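Local coordinates for putative exported protein (Peptoclostridium difficile, PDB 5TTA) that is of unknown function but carries a signal peptide in its natural form and is probably exported, belonging to a family placed in the E-set clan, at residues A[44-49]-A[206-211]; A[59-64]-A[185-190]; A[74-79]-A[131-136]. All coordinates share one frame; numbering follows the deposited sequence.

Contact 1 of 3, residues A[44-49]-A[206-211]; sequences NNSKIQ and IISCVK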
loop_
_atom_site.group_PDB
_atom_site.type_symbol
_atom_site.label_atom_id
_atom_site.label_comp_id
_atom_site.label_asym_id
_atom_site.label_seq_id
_atom_site.Cartn_x
_atom_site.Cartn_y
_atom_site.Cartn_z
ATOM N N ASN A 44 -25.637 -5.133 -17.866
ATOM C CA ASN A 44 -27.092 -5.236 -17.915
ATOM C C ASN A 44 -27.760 -3.893 -18.143
ATOM O O ASN A 44 -28.827 -3.842 -18.775
ATOM C CB ASN A 44 -27.616 -5.856 -16.612
ATOM C CG ASN A 44 -27.047 -7.229 -16.382
ATOM O OD1 ASN A 44 -27.309 -8.147 -17.160
ATOM N ND2 ASN A 44 -26.225 -7.372 -15.344
ATOM N N ASN A 45 -27.149 -2.812 -17.658
ATOM C CA ASN A 45 -27.751 -1.486 -17.688
ATOM C C ASN A 45 -26.777 -0.451 -17.142
ATOM O O ASN A 45 -25.899 -0.787 -16.339
ATOM C CB ASN A 45 -29.044 -1.473 -16.868
ATOM C CG ASN A 45 -30.042 -0.454 -17.362
ATOM O OD1 ASN A 45 -29.820 0.213 -18.372
ATOM N ND2 ASN A 45 -31.159 -0.337 -16.657
ATOM N N SER A 46 -26.912 0.806 -17.571
ATOM C CA SER A 46 -26.210 1.913 -16.931
ATOM C C SER A 46 -27.177 3.082 -16.941
ATOM O O SER A 46 -27.711 3.428 -17.998
ATOM C CB SER A 46 -24.884 2.263 -17.632
ATOM O OG SER A 46 -25.084 2.540 -18.995
ATOM N N LYS A 47 -27.455 3.635 -15.762
ATOM C CA LYS A 47 -28.609 4.492 -15.538
ATOM C C LYS A 47 -28.268 5.455 -14.409
ATOM O O LYS A 47 -27.545 5.099 -13.491
ATOM C CB LYS A 47 -29.849 3.682 -15.120
ATOM C CG LYS A 47 -30.793 3.259 -16.224
ATOM C CD LYS A 47 -32.015 2.515 -15.654
ATOM C CE LYS A 47 -32.894 3.416 -14.793
ATOM N NZ LYS A 47 -33.522 4.530 -15.572
ATOM N N ILE A 48 -28.811 6.648 -14.463
ATOM C CA ILE A 48 -28.704 7.585 -13.341
ATOM C C ILE A 48 -29.704 7.141 -12.303
ATOM O O ILE A 48 -30.876 6.910 -12.632
ATOM C CB ILE A 48 -29.022 9.026 -13.774
ATOM C CG1 ILE A 48 -28.205 9.419 -14.988
ATOM C CG2 ILE A 48 -28.849 9.999 -12.587
ATOM C CD1 ILE A 48 -27.022 10.261 -14.676
ATOM N N GLN A 49 -29.239 6.999 -11.063
ATOM C CA GLN A 49 -30.092 6.764 -9.915
ATOM C C GLN A 49 -29.721 7.759 -8.820
ATOM O O GLN A 49 -28.575 8.216 -8.735
ATOM C CB GLN A 49 -29.948 5.321 -9.423
ATOM C CG GLN A 49 -30.217 4.316 -10.557
ATOM C CD GLN A 49 -30.268 2.850 -10.126
ATOM O OE1 GLN A 49 -30.134 2.520 -8.941
ATOM N NE2 GLN A 49 -30.453 1.957 -11.107
ATOM N N ILE A 206 -27.178 6.916 -20.591
ATOM C CA ILE A 206 -25.776 6.543 -20.528
ATOM C C ILE A 206 -25.659 5.213 -21.245
ATOM O O ILE A 206 -26.426 4.289 -20.958
ATOM C CB ILE A 206 -25.295 6.453 -19.071
ATOM C CG1 ILE A 206 -25.364 7.854 -18.442
ATOM C CG2 ILE A 206 -23.902 5.847 -18.993
ATOM C CD1 ILE A 206 -25.076 7.837 -17.013
ATOM N N ILE A 207 -24.767 5.126 -22.226
ATOM C CA ILE A 207 -24.508 3.844 -22.868
ATOM C C ILE A 207 -23.056 3.510 -22.602
ATOM O O ILE A 207 -22.217 4.411 -22.537
ATOM C CB ILE A 207 -24.834 3.873 -24.383
ATOM C CG1 ILE A 207 -23.983 4.920 -25.094
ATOM C CG2 ILE A 207 -26.331 4.216 -24.593
ATOM C CD1 ILE A 207 -24.121 4.852 -26.661
ATOM N N SER A 208 -22.769 2.218 -22.407
ATOM C CA SER A 208 -21.462 1.775 -21.956
ATOM C C SER A 208 -20.947 0.599 -22.774
ATOM O O SER A 208 -21.696 -0.078 -23.502
ATOM C CB SER A 208 -21.487 1.401 -20.473
ATOM O OG SER A 208 -22.154 2.424 -19.730
ATOM N N CYS A 209 -19.636 0.383 -22.667
ATOM C CA CYS A 209 -18.995 -0.740 -23.349
ATOM C C CYS A 209 -17.778 -1.152 -22.539
ATOM O O CYS A 209 -16.981 -0.292 -22.142
ATOM C CB CYS A 209 -18.585 -0.360 -24.783
ATOM S SG CYS A 209 -17.885 -1.707 -25.797
ATOM N N VAL A 210 -17.646 -2.459 -22.309
ATOM C CA VAL A 210 -16.453 -3.018 -21.684
ATOM C C VAL A 210 -15.289 -2.875 -22.646
ATOM O O VAL A 210 -15.385 -3.292 -23.807
ATOM C CB VAL A 210 -16.666 -4.492 -21.333
ATOM C CG1 VAL A 210 -15.374 -5.087 -20.765
ATOM C CG2 VAL A 210 -17.840 -4.655 -20.340
ATOM N N LYS A 211 -14.197 -2.281 -22.172
ATOM C CA LYS A 211 -12.985 -2.126 -22.969
ATOM C C LYS A 211 -12.064 -3.318 -22.764
ATOM O O LYS A 211 -11.594 -3.922 -23.729
ATOM C CB LYS A 211 -12.297 -0.800 -22.607
ATOM C CG LYS A 211 -10.968 -0.493 -23.329
ATOM C CD LYS A 211 -10.516 0.935 -22.971
ATOM C CE LYS A 211 -9.225 1.355 -23.701
ATOM N NZ LYS A 211 -8.012 0.778 -23.063
HETATM O O HOH W 1 -29.266 5.289 -19.123
#
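Ser46 and Ile206 carry most of this contact, with Ser46 OG at its polar centre: the hydroxyl reaches from strand 44-49 onto strand 206-211, which crosses it at 142°, the segment axes passing 6.2 Å apart at their closest. With chi1 at 56°, OG sits in the crowded position between its own N and carbonyl carbon. There Ser46 OG lies 3.0 Å from Ile206 O and 3.0 Å from Ser208 OG, both within hydrogen-bonding distance, though which proton serves which acceptor is not settled. Tyr247 OH also bonds to Ser46 OG, so several oxygens crowd one buried point, and Ile206 CG2 presses on the same hydroxyl at 3.5 Å. Toward Ile48 the packing loosens: its CD1 meets Ile206 CD1 at 3.9 Å, tip to tip, the two chains crossing at about a right angle. A water bridges the two backbones, donating to Ser46 O and accepting from Ile206 N. No beta ladder joins the pair; the edge strand of the three-stranded sheet crosses strand 205-215 closely, where two sheets come together. Strand 41-50 pairs with strand 58-66, strand 205-215 with strand 72-82, and helix 226-233 packs against Ile207 and Cys209.

Contact 2 of 3, residues A[59-64]-A[185-190]; sequences SNVISL and NDAFLL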
loop_
_atom_site.group_PDB
_atom_site.type_symbol
_atom_site.label_atom_id
_atom_site.label_comp_id
_atom_site.label_asym_id
_atom_site.label_seq_id
_atom_site.Cartn_x
_atom_site.Cartn_y
_atom_site.Cartn_z
ATOM N N SER A 59 -25.978 9.193 -9.131
ATOM C CA SER A 59 -24.862 8.337 -9.522
ATOM C C SER A 59 -25.167 7.649 -10.847
ATOM O O SER A 59 -26.305 7.276 -11.132
ATOM C CB SER A 59 -24.556 7.221 -8.497
ATOM O OG SER A 59 -24.080 7.709 -7.248
ATOM N N ASN A 60 -24.109 7.421 -11.619
ATOM C CA ASN A 60 -24.168 6.518 -12.773
ATOM C C ASN A 60 -24.046 5.096 -12.231
ATOM O O ASN A 60 -22.977 4.707 -11.748
ATOM C CB ASN A 60 -23.023 6.902 -13.713
ATOM C CG ASN A 60 -22.835 5.944 -14.885
ATOM O OD1 ASN A 60 -21.770 5.937 -15.516
ATOM N ND2 ASN A 60 -23.826 5.176 -15.176
ATOM N N VAL A 61 -25.129 4.329 -12.255
ATOM C CA VAL A 61 -25.126 2.984 -11.685
ATOM C C VAL A 61 -25.050 1.978 -12.828
ATOM O O VAL A 61 -25.970 1.881 -13.651
ATOM C CB VAL A 61 -26.356 2.739 -10.807
ATOM C CG1 VAL A 61 -26.315 1.293 -10.232
ATOM C CG2 VAL A 61 -26.391 3.796 -9.652
ATOM N N ILE A 62 -23.942 1.246 -12.887
ATOM C CA ILE A 62 -23.690 0.238 -13.923
ATOM C C ILE A 62 -23.965 -1.135 -13.323
ATOM O O ILE A 62 -23.287 -1.552 -12.370
ATOM C CB ILE A 62 -22.251 0.336 -14.451
ATOM C CG1 ILE A 62 -21.970 1.791 -14.840
ATOM C CG2 ILE A 62 -22.065 -0.635 -15.642
ATOM C CD1 ILE A 62 -20.541 2.082 -15.241
ATOM N N SER A 63 -24.968 -1.828 -13.867
ATOM C CA SER A 63 -25.329 -3.158 -13.386
ATOM C C SER A 63 -24.550 -4.186 -14.196
ATOM O O SER A 63 -24.673 -4.240 -15.429
ATOM C CB SER A 63 -26.834 -3.373 -13.484
ATOM O OG SER A 63 -27.144 -4.739 -13.272
ATOM N N LEU A 64 -23.703 -4.948 -13.511
ATOM C CA LEU A 64 -22.773 -5.896 -14.108
ATOM C C LEU A 64 -23.086 -7.333 -13.696
ATOM O O LEU A 64 -23.600 -7.604 -12.591
ATOM C CB LEU A 64 -21.331 -5.578 -13.680
ATOM C CG LEU A 64 -20.790 -4.180 -13.958
ATOM C CD1 LEU A 64 -19.476 -3.977 -13.204
ATOM C CD2 LEU A 64 -20.575 -4.023 -15.454
ATOM N N ASN A 185 -23.986 -3.966 -8.718
ATOM C CA ASN A 185 -23.981 -2.581 -9.187
ATOM C C ASN A 185 -22.674 -1.907 -8.791
ATOM O O ASN A 185 -22.282 -1.926 -7.611
ATOM C CB ASN A 185 -25.140 -1.778 -8.580
ATOM C CG ASN A 185 -26.481 -2.144 -9.162
ATOM O OD1 ASN A 185 -26.603 -2.448 -10.349
ATOM N ND2 ASN A 185 -27.501 -2.144 -8.320
ATOM N N ASP A 186 -22.021 -1.277 -9.764
ATOM C CA ASP A 186 -20.883 -0.406 -9.509
ATOM C C ASP A 186 -21.321 1.021 -9.802
ATOM O O ASP A 186 -21.694 1.334 -10.941
ATOM C CB ASP A 186 -19.680 -0.823 -10.355
ATOM C CG ASP A 186 -19.036 -2.122 -9.851
ATOM O OD1 ASP A 186 -19.548 -2.695 -8.863
ATOM O OD2 ASP A 186 -18.022 -2.568 -10.442
ATOM N N ALA A 187 -21.297 1.874 -8.771
ATOM C CA ALA A 187 -21.928 3.191 -8.817
ATOM C C ALA A 187 -20.884 4.297 -8.754
ATOM O O ALA A 187 -19.923 4.216 -7.981
ATOM C CB ALA A 187 -22.925 3.377 -7.671
ATOM N N PHE A 188 -21.083 5.336 -9.566
ATOM C CA PHE A 188 -20.146 6.453 -9.650
ATOM C C PHE A 188 -20.914 7.766 -9.611
ATOM O O PHE A 188 -21.739 8.030 -10.489
ATOM C CB PHE A 188 -19.317 6.356 -10.928
ATOM C CG PHE A 188 -18.751 4.991 -11.164
ATOM C CD1 PHE A 188 -19.480 4.040 -11.875
ATOM C CD2 PHE A 188 -17.499 4.654 -10.668
ATOM C CE1 PHE A 188 -18.970 2.784 -12.112
ATOM C CE2 PHE A 188 -16.978 3.379 -10.890
ATOM C CZ PHE A 188 -17.708 2.458 -11.632
ATOM N N LEU A 189 -20.619 8.598 -8.599
ATOM C CA LEU A 189 -21.282 9.896 -8.462
ATOM C C LEU A 189 -21.163 10.698 -9.760
ATOM O O LEU A 189 -20.106 10.718 -10.401
ATOM C CB LEU A 189 -20.680 10.673 -7.270
ATOM C CG LEU A 189 -21.106 10.109 -5.899
ATOM C CD1 LEU A 189 -20.335 10.766 -4.710
ATOM C CD2 LEU A 189 -22.594 10.354 -5.747
ATOM N N LEU A 190 -22.266 11.347 -10.161
ATOM C CA LEU A 190 -22.330 12.071 -11.457
ATOM C C LEU A 190 -23.032 13.422 -11.239
ATOM O O LEU A 190 -24.207 13.611 -11.562
ATOM C CB LEU A 190 -23.020 11.212 -12.515
ATOM C CG LEU A 190 -22.849 11.699 -13.964
ATOM C CD1 LEU A 190 -21.406 11.438 -14.338
ATOM C CD2 LEU A 190 -23.755 10.942 -14.882
#
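An antiparallel beta ladder joins strand 59-64, the middle strand of a three-stranded sheet, to strand 185-189 at the sheet's edge within the chain. Two hydrogen-bonded pairs, Asn60 with Phe188 and Ile62 with Asp186, each contribute two backbone bonds. The straightest, Ile62 N to Asp186 O, spans 3.0 Å at 168°, yet its donor stands above the carbonyl plane; the return bond from Asp186 N meets Ile62 O in the carbonyl plane. At the other pair the bond from Asn60 N to Phe188 O is short, 2.7 Å, and more bent.

Non-hydrogen-bonded pairs alternate with these, Val61 with Ala187 between them and Ser63 with Asn185 beyond. Val61 CG2 faces Ala187 CB at 4.0 Å, while its CG1, anti to the backbone N, lies against the side-chain carboxamide carbon, CG, of Asn185. On the same face Asn185 OD1 comes up to Ser63 CB.

Val61, Ser63, Asn185 and Ala187 share one face, and Asn60, Ile62, Asp186 and Phe188 share the other, whose packing on strand 72-82 of a second sheet is consistent with an E-set-like sandwich. On that inner face Ile62 CD1 reaches obliquely to Phe188 CE1 at 3.6 Å, its CG1 branch carried there beside the backbone N. The Phe188 ring receives Asn60 O near its edge and stacks with Tyr134.

The Leu64 and Asp186 side chains cross at about a right angle, with Leu64 CD1 3.4 Å from Asp186 OD2. That oxygen is hydrogen-bonded to Tyr75 OH, and OD1 accepts from Gln184 NE2, so both ends of the carboxylate are held beside an apolar methyl. Past the strand's end, the Leu190 side chain touches Ile48 and Ile206.

Contact 3 of 3, residues A[74-79]-A[131-136]; sequences DYEITC and SHTYRK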
loop_
_atom_site.group_PDB
_atom_site.type_symbol
_atom_site.label_atom_id
_atom_site.label_comp_id
_atom_site.label_asym_id
_atom_site.label_seq_id
_atom_site.Cartn_x
_atom_site.Cartn_y
_atom_site.Cartn_z
ATOM N N ASP A 74 -10.001 -6.741 -12.306
ATOM C CA ASP A 74 -9.994 -5.360 -12.773
ATOM C C ASP A 74 -10.790 -5.269 -14.071
ATOM O O ASP A 74 -11.033 -6.268 -14.745
ATOM C CB ASP A 74 -8.542 -4.835 -12.961
ATOM C CG ASP A 74 -8.449 -3.294 -13.005
ATOM O OD1 ASP A 74 -9.450 -2.583 -12.752
ATOM O OD2 ASP A 74 -7.353 -2.785 -13.306
ATOM N N TYR A 75 -11.263 -4.070 -14.384
ATOM C CA TYR A 75 -11.953 -3.858 -15.652
ATOM C C TYR A 75 -11.719 -2.428 -16.093
ATOM O O TYR A 75 -11.284 -1.579 -15.316
ATOM C CB TYR A 75 -13.471 -4.176 -15.574
ATOM C CG TYR A 75 -14.267 -3.357 -14.560
ATOM C CD1 TYR A 75 -14.364 -1.961 -14.668
ATOM C CD2 TYR A 75 -14.972 -3.980 -13.541
ATOM C CE1 TYR A 75 -15.094 -1.213 -13.756
ATOM C CE2 TYR A 75 -15.712 -3.250 -12.636
ATOM C CZ TYR A 75 -15.775 -1.870 -12.746
ATOM O OH TYR A 75 -16.518 -1.152 -11.824
ATOM N N GLU A 76 -11.994 -2.174 -17.366
ATOM C CA GLU A 76 -12.110 -0.822 -17.898
ATOM C C GLU A 76 -13.430 -0.757 -18.647
ATOM O O GLU A 76 -13.679 -1.574 -19.542
ATOM C CB GLU A 76 -10.934 -0.456 -18.812
ATOM C CG GLU A 76 -9.605 -0.516 -18.076
ATOM C CD GLU A 76 -8.404 -0.144 -18.935
ATOM O OE1 GLU A 76 -7.275 -0.160 -18.388
ATOM O OE2 GLU A 76 -8.578 0.165 -20.137
ATOM N N ILE A 77 -14.274 0.201 -18.276
ATOM C CA ILE A 77 -15.602 0.332 -18.862
ATOM C C ILE A 77 -15.788 1.779 -19.284
ATOM O O ILE A 77 -15.637 2.690 -18.457
ATOM C CB ILE A 77 -16.710 -0.091 -17.881
ATOM C CG1 ILE A 77 -16.645 -1.600 -17.644
ATOM C CG2 ILE A 77 -18.065 0.302 -18.432
ATOM C CD1 ILE A 77 -17.694 -2.092 -16.619
ATOM N N THR A 78 -16.096 1.999 -20.572
ATOM C CA THR A 78 -16.212 3.358 -21.087
ATOM C C THR A 78 -17.685 3.718 -21.203
ATOM O O THR A 78 -18.487 2.917 -21.689
ATOM C CB THR A 78 -15.526 3.510 -22.450
ATOM O OG1 THR A 78 -14.120 3.286 -22.303
ATOM C CG2 THR A 78 -15.740 4.928 -23.016
ATOM N N CYS A 79 -18.032 4.932 -20.770
ATOM C CA CYS A 79 -19.391 5.441 -20.870
ATOM C C CYS A 79 -19.449 6.706 -21.717
ATOM O O CYS A 79 -18.487 7.478 -21.784
ATOM C CB CYS A 79 -19.988 5.781 -19.512
ATOM S SG CYS A 79 -20.111 4.352 -18.379
ATOM N N SER A 131 -16.441 11.123 -23.338
ATOM C CA SER A 131 -16.346 9.788 -22.769
ATOM C C SER A 131 -15.608 9.778 -21.433
ATOM O O SER A 131 -14.793 10.647 -21.132
ATOM C CB SER A 131 -15.623 8.832 -23.715
ATOM O OG SER A 131 -14.264 9.212 -23.811
ATOM N N HIS A 132 -15.854 8.728 -20.653
ATOM C CA HIS A 132 -15.062 8.462 -19.463
ATOM C C HIS A 132 -14.840 6.965 -19.320
ATOM O O HIS A 132 -15.762 6.169 -19.521
ATOM C CB HIS A 132 -15.735 8.990 -18.185
ATOM C CG HIS A 132 -14.880 8.827 -16.968
ATOM N ND1 HIS A 132 -13.726 9.550 -16.782
ATOM C CD2 HIS A 132 -15.006 8.028 -15.877
ATOM C CE1 HIS A 132 -13.179 9.217 -15.623
ATOM N NE2 HIS A 132 -13.932 8.287 -15.058
ATOM N N THR A 133 -13.631 6.574 -18.938
ATOM C CA THR A 133 -13.349 5.162 -18.735
ATOM C C THR A 133 -13.211 4.917 -17.245
ATOM O O THR A 133 -12.246 5.382 -16.628
ATOM C CB THR A 133 -12.103 4.718 -19.497
ATOM O OG1 THR A 133 -12.373 4.810 -20.904
ATOM C CG2 THR A 133 -11.775 3.266 -19.164
ATOM N N TYR A 134 -14.168 4.177 -16.692
ATOM C CA TYR A 134 -14.121 3.750 -15.300
ATOM C C TYR A 134 -13.235 2.513 -15.147
ATOM O O TYR A 134 -13.283 1.583 -15.964
ATOM C CB TYR A 134 -15.537 3.453 -14.815
ATOM C CG TYR A 134 -16.463 4.629 -14.786
ATOM C CD1 TYR A 134 -16.430 5.547 -13.704
ATOM C CD2 TYR A 134 -17.408 4.841 -15.808
ATOM C CE1 TYR A 134 -17.299 6.640 -13.663
ATOM C CE2 TYR A 134 -18.285 5.932 -15.778
ATOM C CZ TYR A 134 -18.222 6.829 -14.679
ATOM O OH TYR A 134 -19.080 7.901 -14.611
ATOM N N ARG A 135 -12.424 2.493 -14.089
ATOM C CA ARG A 135 -11.536 1.368 -13.810
ATOM C C ARG A 135 -11.845 0.823 -12.421
ATOM O O ARG A 135 -12.026 1.603 -11.476
ATOM C CB ARG A 135 -10.081 1.820 -13.949
ATOM C CG ARG A 135 -9.076 0.705 -13.991
ATOM C CD ARG A 135 -7.727 1.203 -14.511
ATOM N NE ARG A 135 -6.928 1.792 -13.444
ATOM C CZ ARG A 135 -6.059 1.109 -12.706
ATOM N NH1 ARG A 135 -5.873 -0.188 -12.921
ATOM N NH2 ARG A 135 -5.376 1.725 -11.750
ATOM N N LYS A 136 -11.956 -0.505 -12.306
ATOM C CA LYS A 136 -12.318 -1.110 -11.020
ATOM C C LYS A 136 -11.270 -0.812 -9.955
ATOM O O LYS A 136 -11.607 -0.413 -8.835
ATOM C CB LYS A 136 -12.516 -2.627 -11.163
ATOM C CG LYS A 136 -13.001 -3.361 -9.862
ATOM C CD LYS A 136 -12.972 -4.871 -10.073
ATOM C CE LYS A 136 -13.686 -5.713 -8.990
ATOM N NZ LYS A 136 -13.533 -5.189 -7.605
#
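Lys136 lies across the Tyr75 ring at about a right angle, its CB over the ring centre, 3.5 Å from the centroid and 10° off the normal: a CH-pi contact. Tyr75 takes the crowded chi1 position, 60°, which helps place the ring there; Ile77 CD1 meets its opposite face nearer the rim. The lysine amine goes on to Asn176 O.

A second aromatic group gathers round Tyr134. His132 CD2 sits over the centre of that ring, 3.4 Å above its plane, while Cys79 SG comes in at the edge, 3.5 Å from Tyr134 CE2, a sulfur-aromatic contact. Asn60 and Trp93 also touch Tyr134, so the ring is packed by side chains from several parts of the chain.

Both groups ride on an antiparallel beta ladder between strand 72-82 and strand 131-135, in the second sheet of what looks like an E-set-type sandwich. The hydrogen-bonded pairs are Ile77 with Tyr134 and Cys79 with His132. Tyr134 N gives the shortest backbone bond, 2.7 Å to Ile77 O, and all four bonds of these pairs arrive in the carbonyl plane. Farther along, Lys136 N bonds more loosely to Tyr75 O.

The face bearing Glu76, Thr78, Thr133 and Arg135 is polar. The Thr78 and Thr133 hydroxyls meet at 2.7 Å between OG1 atoms, either possibly the donor, and Tyr226 OH shares the Thr78 one. Glu76 and Arg135 run side by side, but the carboxylate is salt-bridged to Lys211. Arg135 bends at chi3, so that NH1 comes 3.0 Å from Asp74 OD2, a salt bridge whose hydrogen bond is weak, with carboxylate and guanidinium planes 64° apart.

How the contacts relate
Contacts 2 and 3 are ladders within the two sheets, whereas contact 1 crosses between them, holding strand 41-50 to strand 205-215 by a few hydroxyls, one water and an isoleucine pair. Its touching residues are mostly buried; the other two contacts are partly buried, each with one face turned inward. Contact 1 shares a sheet with each: Asn44 N lies 2.8 Å from Ser63 O of contact 2, and Cys209 O 2.9 Å from Thr78 N of contact 3. Contacts 2 and 3 meet through a hydroxyl-carboxylate bond and an aromatic pair. Salt bridges occur in contact 3, one of them reaching Lys211 of contact 1.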